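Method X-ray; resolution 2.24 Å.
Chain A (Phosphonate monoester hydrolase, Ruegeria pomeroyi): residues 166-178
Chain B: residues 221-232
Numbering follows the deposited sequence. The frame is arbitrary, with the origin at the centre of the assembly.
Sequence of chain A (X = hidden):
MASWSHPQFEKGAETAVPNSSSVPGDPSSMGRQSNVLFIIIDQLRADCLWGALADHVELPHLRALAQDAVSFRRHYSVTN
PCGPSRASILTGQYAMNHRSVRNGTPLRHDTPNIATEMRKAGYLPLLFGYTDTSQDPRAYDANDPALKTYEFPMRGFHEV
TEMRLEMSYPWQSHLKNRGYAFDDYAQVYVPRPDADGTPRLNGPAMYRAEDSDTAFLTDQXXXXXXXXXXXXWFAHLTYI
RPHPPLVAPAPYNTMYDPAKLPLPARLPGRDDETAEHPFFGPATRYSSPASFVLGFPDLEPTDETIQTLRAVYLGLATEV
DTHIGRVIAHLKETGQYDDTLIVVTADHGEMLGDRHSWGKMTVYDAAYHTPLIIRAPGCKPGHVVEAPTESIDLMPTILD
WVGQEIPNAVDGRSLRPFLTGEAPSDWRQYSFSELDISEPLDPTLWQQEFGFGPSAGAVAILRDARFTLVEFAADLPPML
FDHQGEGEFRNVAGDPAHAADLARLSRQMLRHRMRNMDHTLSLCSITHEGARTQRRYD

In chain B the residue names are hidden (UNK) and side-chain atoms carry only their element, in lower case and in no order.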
ATOM      1  N   GLU A 166      25.814   4.045 -18.011  1.00 16.68           N
ATOM      2  CA  GLU A 166      25.991   5.453 -17.615  1.00 17.41           C
ATOM      3  C   GLU A 166      26.548   5.634 -16.186  1.00 22.37           C
ATOM      4  O   GLU A 166      26.893   6.760 -15.797  1.00 23.82           O
ATOM      5  CB  GLU A 166      24.699   6.273 -17.839  1.00 19.28           C
ATOM      6  CG  GLU A 166      24.178   6.287 -19.287  1.00 33.72           C
ATOM      7  CD  GLU A 166      25.127   6.705 -20.406  1.00 51.70           C
ATOM      8  OE1 GLU A 166      25.812   7.745 -20.262  1.00 45.81           O
ATOM      9  OE2 GLU A 166      25.166   6.001 -21.441  1.00 40.21           O
ATOM     10  N   MET A 167      26.695   4.524 -15.430  1.00 17.23           N
ATOM     11  CA  MET A 167      27.242   4.560 -14.073  1.00 17.36           C
ATOM     12  C   MET A 167      28.548   3.742 -13.924  1.00 20.93           C
ATOM     13  O   MET A 167      29.641   4.306 -14.092  1.00 20.07           O
ATOM     14  CB  MET A 167      26.173   4.143 -13.063  1.00 19.82           C
ATOM     15  CG  MET A 167      26.498   4.571 -11.672  1.00 23.78           C
ATOM     16  SD  MET A 167      25.090   4.343 -10.586  1.00 27.96           S
ATOM     17  CE  MET A 167      25.840   4.797  -9.038  1.00 25.15           C
ATOM     18  N   SER A 168      28.430   2.416 -13.634  1.00 16.92           N
ATOM     19  CA  SER A 168      29.550   1.476 -13.482  1.00 16.04           C
ATOM     20  C   SER A 168      30.598   1.940 -12.466  1.00 21.43           C
ATOM     21  O   SER A 168      31.798   1.900 -12.755  1.00 21.45           O
ATOM     22  CB  SER A 168      30.174   1.133 -14.837  1.00 16.44           C
ATOM     23  OG  SER A 168      29.247   0.402 -15.621  1.00 12.04           O
ATOM     24  N   TYR A 169      30.136   2.380 -11.265  1.00 19.57           N
ATOM     25  CA  TYR A 169      31.011   2.858 -10.191  1.00 19.94           C
ATOM     26  C   TYR A 169      32.032   1.817  -9.723  1.00 21.91           C
ATOM     27  O   TYR A 169      33.209   2.172  -9.664  1.00 22.05           O
ATOM     28  CB  TYR A 169      30.227   3.550  -9.055  1.00 21.89           C
ATOM     29  CG  TYR A 169      29.809   4.978  -9.374  1.00 23.93           C
ATOM     30  CD1 TYR A 169      29.817   5.456 -10.683  1.00 25.45           C
ATOM     31  CD2 TYR A 169      29.368   5.838  -8.369  1.00 25.01           C
ATOM     32  CE1 TYR A 169      29.382   6.742 -10.988  1.00 25.86           C
ATOM     33  CE2 TYR A 169      28.955   7.139  -8.659  1.00 25.90           C
ATOM     34  CZ  TYR A 169      28.959   7.585  -9.971  1.00 32.73           C
ATOM     35  OH  TYR A 169      28.562   8.868 -10.261  1.00 31.63           O
ATOM     36  N   PRO A 170      31.656   0.520  -9.500  1.00 17.40           N
ATOM     37  CA  PRO A 170      32.673  -0.495  -9.162  1.00 16.20           C
ATOM     38  C   PRO A 170      33.776  -0.604 -10.232  1.00 16.63           C
ATOM     39  O   PRO A 170      34.947  -0.623  -9.876  1.00 14.42           O
ATOM     40  CB  PRO A 170      31.848  -1.796  -9.074  1.00 18.14           C
ATOM     41  CG  PRO A 170      30.470  -1.341  -8.705  1.00 22.23           C
ATOM     42  CD  PRO A 170      30.302  -0.085  -9.500  1.00 18.22           C
ATOM     43  N   TRP A 171      33.409  -0.652 -11.539  1.00 13.82           N
ATOM     44  CA  TRP A 171      34.375  -0.728 -12.641  1.00 13.33           C
ATOM     45  C   TRP A 171      35.213   0.545 -12.762  1.00 18.31           C
ATOM     46  O   TRP A 171      36.423   0.443 -12.946  1.00 19.70           O
ATOM     47  CB  TRP A 171      33.722  -1.110 -13.985  1.00 12.11           C
ATOM     48  CG  TRP A 171      34.710  -1.263 -15.114  1.00 13.08           C
ATOM     49  CD1 TRP A 171      35.846  -2.028 -15.111  1.00 15.80           C
ATOM     50  CD2 TRP A 171      34.701  -0.566 -16.372  1.00 12.60           C
ATOM     51  NE1 TRP A 171      36.508  -1.896 -16.302  1.00 14.69           N
ATOM     52  CE2 TRP A 171      35.840  -0.991 -17.090  1.00 15.49           C
ATOM     53  CE3 TRP A 171      33.829   0.369 -16.971  1.00 13.69           C
ATOM     54  CZ2 TRP A 171      36.126  -0.532 -18.381  1.00 14.65           C
ATOM     55  CZ3 TRP A 171      34.114   0.822 -18.255  1.00 14.47           C
ATOM     56  CH2 TRP A 171      35.242   0.360 -18.952  1.00 14.81           C
ATOM     57  N   GLN A 172      34.596   1.732 -12.594  1.00 14.56           N
ATOM     58  CA  GLN A 172      35.309   3.024 -12.626  1.00 13.94           C
ATOM     59  C   GLN A 172      36.315   3.108 -11.513  1.00 19.88           C
ATOM     60  O   GLN A 172      37.395   3.668 -11.721  1.00 21.62           O
ATOM     61  CB  GLN A 172      34.351   4.227 -12.545  1.00 15.08           C
ATOM     62  CG  GLN A 172      33.575   4.536 -13.846  1.00 10.79           C
ATOM     63  CD  GLN A 172      33.097   5.971 -13.827  1.00 16.70           C
ATOM     64  OE1 GLN A 172      33.894   6.920 -13.793  1.00 14.90           O
ATOM     65  NE2 GLN A 172      31.795   6.173 -13.921  1.00  9.68           N
ATOM     66  N   SER A 173      35.973   2.563 -10.322  1.00 15.99           N
ATOM     67  CA  SER A 173      36.870   2.561  -9.154  1.00 15.05           C
ATOM     68  C   SER A 173      38.019   1.556  -9.345  1.00 17.36           C
ATOM     69  O   SER A 173      39.147   1.874  -9.011  1.00 18.66           O
ATOM     70  CB  SER A 173      36.091   2.296  -7.874  1.00 17.06           C
ATOM     71  OG  SER A 173      35.097   3.288  -7.702  1.00 19.56           O
ATOM     72  N   HIS A 174      37.750   0.400  -9.969  1.00 14.40           N
ATOM     73  CA  HIS A 174      38.751  -0.610 -10.336  1.00 15.17           C
ATOM     74  C   HIS A 174      39.820   0.065 -11.234  1.00 19.23           C
ATOM     75  O   HIS A 174      41.014  -0.062 -10.973  1.00 18.28           O
ATOM     76  CB  HIS A 174      38.075  -1.797 -11.070  1.00 16.33           C
ATOM     77  CG  HIS A 174      39.039  -2.874 -11.494  1.00 19.71           C
ATOM     78  ND1 HIS A 174      39.332  -3.101 -12.829  1.00 21.06           N
ATOM     79  CD2 HIS A 174      39.789  -3.708 -10.739  1.00 20.32           C
ATOM     80  CE1 HIS A 174      40.202  -4.095 -12.836  1.00 19.95           C
ATOM     81  NE2 HIS A 174      40.524  -4.470 -11.605  1.00 20.10           N
ATOM     82  N   LEU A 175      39.369   0.863 -12.217  1.00 17.29           N
ATOM     83  CA  LEU A 175      40.224   1.616 -13.143  1.00 17.36           C
ATOM     84  C   LEU A 175      41.087   2.678 -12.451  1.00 22.91           C
ATOM     85  O   LEU A 175      42.273   2.766 -12.756  1.00 23.56           O
ATOM     86  CB  LEU A 175      39.415   2.222 -14.316  1.00 16.75           C
ATOM     87  CG  LEU A 175      38.749   1.239 -15.292  1.00 20.11           C
ATOM     88  CD1 LEU A 175      37.778   1.960 -16.189  1.00 20.33           C
ATOM     89  CD2 LEU A 175      39.772   0.512 -16.149  1.00 20.90           C
ATOM     90  N   LYS A 176      40.511   3.472 -11.521  1.00 18.96           N
ATOM     91  CA  LYS A 176      41.277   4.477 -10.782  1.00 18.35           C
ATOM     92  C   LYS A 176      42.329   3.807  -9.892  1.00 22.48           C
ATOM     93  O   LYS A 176      43.478   4.262  -9.867  1.00 22.64           O
ATOM     94  CB  LYS A 176      40.358   5.388  -9.951  1.00 21.82           C
ATOM     95  CG  LYS A 176      39.679   6.483 -10.770  1.00 37.59           C
ATOM     96  CD  LYS A 176      38.479   7.111 -10.041  1.00 42.58           C
ATOM     97  CE  LYS A 176      37.514   7.813 -10.975  1.00 48.43           C
ATOM     98  NZ  LYS A 176      38.122   8.989 -11.660  1.00 57.65           N
ATOM     99  N   ASN A 177      41.947   2.713  -9.187  1.00 19.33           N
ATOM    100  CA  ASN A 177      42.830   1.952  -8.271  1.00 18.48           C
ATOM    101  C   ASN A 177      43.981   1.213  -8.954  1.00 21.76           C
ATOM    102  O   ASN A 177      45.031   1.012  -8.343  1.00 22.75           O
ATOM    103  CB  ASN A 177      42.025   1.006  -7.379  1.00 14.87           C
ATOM    104  CG  ASN A 177      41.123   1.722  -6.405  1.00 27.59           C
ATOM    105  OD1 ASN A 177      41.335   2.885  -6.048  1.00 24.32           O
ATOM    106  ND2 ASN A 177      40.096   1.037  -5.952  1.00 19.49           N
ATOM    107  N   ARG A 178      43.792   0.844 -10.218  1.00 17.82           N
ATOM    108  CA  ARG A 178      44.794   0.168 -11.026  1.00 18.04           C
ATOM    109  C   ARG A 178      45.712   1.198 -11.655  1.00 24.42           C
ATOM    110  O   ARG A 178      46.722   0.838 -12.266  1.00 25.84           O
ATOM    111  CB  ARG A 178      44.149  -0.753 -12.066  1.00 17.57           C
ATOM    112  CG  ARG A 178      43.499  -1.979 -11.426  1.00 29.06           C
ATOM    113  CD  ARG A 178      44.056  -3.287 -11.940  1.00 40.30           C
ATOM    114  NE  ARG A 178      45.106  -3.801 -11.066  1.00 61.50           N
ATOM    115  CZ  ARG A 178      45.622  -5.024 -11.143  1.00 80.11           C
ATOM    116  NH1 ARG A 178      45.186  -5.883 -12.058  1.00 73.86           N
ATOM    117  NH2 ARG A 178      46.575  -5.402 -10.300  1.00 62.25           N
TER
ATOM    118  N   UNK B 221      35.028  -1.363   0.642  1.00 12.67           N
ATOM    119  CA  UNK B 221      34.757   0.079   0.765  1.00 12.93           C
ATOM    120  C   UNK B 221      35.685   0.862  -0.179  1.00 16.41           C
ATOM    121  O   UNK B 221      35.217   1.678  -0.973  1.00 16.77           O
ATOM    122  c   UNK B 221      35.720   4.264   2.586  1.00 17.55           C
ATOM    123  c   UNK B 221      33.551   2.536   2.796  1.00 16.92           C
ATOM    124  c   UNK B 221      35.886   2.885   2.375  1.00 15.59           C
ATOM    125  c   UNK B 221      34.980   0.537   2.226  1.00 14.24           C
ATOM    126  c   UNK B 221      34.804   2.012   2.470  1.00 14.66           C
ATOM    127  c   UNK B 221      33.390   3.913   3.032  1.00 17.41           C
ATOM    128  c   UNK B 221      34.479   4.765   2.919  1.00 15.94           C
ATOM    129  N   UNK B 222      37.002   0.588  -0.104  1.00 13.78           N
ATOM    130  CA  UNK B 222      38.014   1.247  -0.943  1.00 13.94           C
ATOM    131  C   UNK B 222      37.969   0.850  -2.441  1.00 16.71           C
ATOM    132  O   UNK B 222      38.442   1.614  -3.287  1.00 14.35           O
ATOM    133  c   UNK B 222      40.919   1.127   1.660  1.00 18.79           C
ATOM    134  c   UNK B 222      39.648   3.172   1.008  1.00 18.03           C
ATOM    135  c   UNK B 222      39.417   1.076  -0.357  1.00 13.32           C
ATOM    136  c   UNK B 222      39.633   1.664   1.041  1.00 18.04           C
ATOM    137  N   UNK B 223      37.377  -0.314  -2.760  1.00 13.23           N
ATOM    138  CA  UNK B 223      37.213  -0.775  -4.148  1.00 13.66           C
ATOM    139  C   UNK B 223      35.978  -0.120  -4.782  1.00 16.87           C
ATOM    140  O   UNK B 223      35.819  -0.163  -6.001  1.00 16.38           O
ATOM    141  c   UNK B 223      37.066  -2.301  -4.181  1.00 13.91           C
ATOM    142  N   UNK B 224      35.085   0.466  -3.952  1.00 14.82           N
ATOM    143  CA  UNK B 224      33.825   1.031  -4.414  1.00 14.54           C
ATOM    144  C   UNK B 224      33.637   2.526  -4.242  1.00 18.61           C
ATOM    145  O   UNK B 224      32.876   3.130  -5.006  1.00 18.18           O
ATOM    146  c   UNK B 224      32.660   0.266  -3.807  1.00 17.61           C
ATOM    147  o   UNK B 224      31.925  -1.260  -5.499  1.00 17.65           O
ATOM    148  c   UNK B 224      32.466  -1.101  -4.403  1.00 26.63           C
ATOM    149  n   UNK B 224      32.868  -2.114  -3.664  1.00 12.40           N
ATOM    150  N   UNK B 225      34.317   3.131  -3.260  1.00 16.29           N
ATOM    151  CA  UNK B 225      34.197   4.577  -3.015  1.00 16.60           C
ATOM    152  C   UNK B 225      34.849   5.539  -4.004  1.00 20.16           C
ATOM    153  O   UNK B 225      34.250   6.588  -4.213  1.00 21.17           O
ATOM    154  c   UNK B 225      31.022   3.882  -1.731  1.00 26.22           C
ATOM    155  c   UNK B 225      33.393   4.440  -0.577  1.00 22.91           C
ATOM    156  c   UNK B 225      34.465   4.953  -1.545  1.00 18.97           C
ATOM    157  s   UNK B 225      31.723   5.129  -0.803  1.00 28.82           S
ATOM    158  N   UNK B 226      36.021   5.237  -4.648  1.00 16.53           N
ATOM    159  CA  UNK B 226      36.638   6.209  -5.583  1.00 17.07           C
ATOM    160  C   UNK B 226      35.753   6.913  -6.611  1.00 22.05           C
ATOM    161  O   UNK B 226      35.887   8.121  -6.784  1.00 22.23           O
ATOM    162  c   UNK B 226      37.760   5.393  -6.245  1.00 18.17           C
ATOM    163  c   UNK B 226      38.167   4.462  -5.186  1.00 21.61           C
ATOM    164  c   UNK B 226      36.892   4.054  -4.492  1.00 16.46           C
ATOM    165  N   UNK B 227      34.850   6.181  -7.278  1.00 20.21           N
ATOM    166  CA  UNK B 227      33.939   6.750  -8.284  1.00 20.25           C
ATOM    167  C   UNK B 227      32.814   7.639  -7.662  1.00 23.17           C
ATOM    168  O   UNK B 227      32.217   8.451  -8.389  1.00 21.82           O
ATOM    169  c   UNK B 227      33.345   5.644  -9.139  1.00 20.56           C
ATOM    170  N   UNK B 228      32.579   7.532  -6.323  1.00 18.23           N
ATOM    171  CA  UNK B 228      31.568   8.336  -5.622  1.00 19.22           C
ATOM    172  C   UNK B 228      32.064   9.741  -5.282  1.00 26.06           C
ATOM    173  O   UNK B 228      31.239  10.618  -4.992  1.00 27.60           O
ATOM    174  c   UNK B 228      31.018   7.622  -4.362  1.00 17.13           C
ATOM    175  c   UNK B 228      25.838   6.843  -5.603  1.00 19.38           C
ATOM    176  c   UNK B 228      27.909   5.727  -5.265  1.00 20.52           C
ATOM    177  c   UNK B 228      27.801   8.141  -4.991  1.00 18.62           C
ATOM    178  c   UNK B 228      30.061   5.293  -4.830  1.00 20.10           C
ATOM    179  c   UNK B 228      26.542   5.657  -5.561  1.00 18.80           C
ATOM    180  c   UNK B 228      26.449   8.071  -5.313  1.00 19.30           C
ATOM    181  c   UNK B 228      28.559   6.948  -4.977  1.00 17.39           C
ATOM    182  n   UNK B 228      28.855   4.736  -5.188  1.00 19.43           N
ATOM    183  c   UNK B 228      29.927   6.641  -4.672  1.00 17.44           C
ATOM    184  N   UNK B 229      33.395   9.955  -5.317  1.00 23.07           N
ATOM    185  CA  UNK B 229      34.043  11.236  -5.012  1.00 24.33           C
ATOM    186  C   UNK B 229      33.530  12.341  -5.932  1.00 32.97           C
ATOM    187  O   UNK B 229      33.349  12.123  -7.137  1.00 33.67           O
ATOM    188  c   UNK B 229      35.563  11.098  -5.124  1.00 24.74           C
ATOM    189  N   UNK B 230      33.241  13.497  -5.345  1.00 32.98           N
ATOM    190  CA  UNK B 230      32.702  14.639  -6.078  1.00 34.88           C
ATOM    191  C   UNK B 230      31.210  14.794  -5.879  1.00 40.27           C
ATOM    192  O   UNK B 230      30.723  15.912  -5.695  1.00 41.82           O
ATOM    193  N   UNK B 231      30.477  13.669  -5.925  1.00 36.13           N
ATOM    194  CA  UNK B 231      29.031  13.618  -5.702  1.00 36.10           C
ATOM    195  C   UNK B 231      28.760  13.518  -4.199  1.00 36.35           C
ATOM    196  O   UNK B 231      29.666  13.185  -3.435  1.00 34.47           O
ATOM    197  n   UNK B 231      28.898  13.539  -9.959  1.00 67.12           N
ATOM    198  c   UNK B 231      28.418  12.409  -6.432  1.00 37.57           C
ATOM    199  o   UNK B 231      30.155  12.087  -8.797  1.00 71.75           O
ATOM    200  c   UNK B 231      27.995  12.704  -7.874  1.00 57.06           C
ATOM    201  c   UNK B 231      29.117  12.763  -8.902  1.00 77.67           C
ATOM    202  N   UNK B 232      27.536  13.850  -3.771  1.00 31.91           N
ATOM    203  CA  UNK B 232      27.187  13.764  -2.348  1.00 30.13           C
ATOM    204  C   UNK B 232      26.870  12.317  -2.021  1.00 31.42           C
ATOM    205  O   UNK B 232      25.902  11.770  -2.547  1.00 33.42           O
ATOM    206  n   UNK B 232      25.347  16.961  -1.733  1.00 37.55           N
ATOM    207  c   UNK B 232      26.349  16.148  -1.996  1.00 40.37           C
ATOM    208  c   UNK B 232      26.018  14.681  -2.005  1.00 25.77           C
ATOM    209  o   UNK B 232      27.485  16.573  -2.207  1.00 34.40           O
TER
HETATM  210  O   HOH W   1      41.095   3.093  -3.222  1.00 24.97           O

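Position 221 carries one carbon followed by a six-carbon ring, out of reach of chain A: B:Phe221, in a helix that begins earlier in the chain. Position 222 has four carbons forked at the second, turned sideways to chain A, which it meets mainly through its backbone: A:Asn177 ND2 donates a hydrogen bond to the carbonyl O of 222 at 3.2 Å. The fork so placed is that of leucine, B:Leu222. A single carbon at 223, pointing away from chain A, is B:Ala223; here too the backbone makes the approach, its O lying 3.1 Å from A:Ser173 CB.

Position 224 has two carbons, the second bearing one oxygen and one nitrogen, an amide one carbon short of glutamine: B:Asn224. Its OD1 lies 3.5 Å from A:Pro170 CG, so the amide end leans on the proline ring. At 225 an unbranched run of two carbons, a sulfur and a carbon, directed away from chain A and buried, identifies B:Met225. Three carbons at 226 close a ring onto the backbone N, as only proline does. B:Pro226 has no amide hydrogen to satisfy, and its compact ring packs with CG 3.6 Å from A:Asn177 OD1.

Position 227 has one carbon, pointing toward chain A and lying over the face of the A:Tyr169 ring, 4.0 Å from its centroid. This is B:Ala227, whose small methyl makes a CH-pi contact while its N donates to A:Ser173 OG at 2.9 Å. Position 228 bears one carbon and fused five- and six-membered rings with eight carbons and one nitrogen, the indole of B:Trp228. Its broad face receives the edge of A:Tyr169, with planes at 82°, and its CZ2 meets A:Met167 CE at 3.6 Å.

Position 229, a lone carbon without contact, is B:Ala229. Position 230 has no side chain: B:Gly230, whose phi of 102° and psi of -43° would jam a CB against the preceding carbonyl O. At 231 three carbons end in an oxygen and a nitrogen: B:Gln231, closing a type II turn from B:Trp228. The shorter amide at 232, two carbons long and remote from chain A, is B:Asn232.

The contact combines aromatic packing with polar anchors. A:Ser173 OG accepts from B:Ala227 N and donates to A:Tyr169 O at 2.9 Å, tying the partner to the helix backbone. Farther along that helix, a water donates to both A:Asn177 OD1 and B:Leu222 O, reinforcing the direct amide bond.

Chain B (221-232) FLANMPAWAGQN
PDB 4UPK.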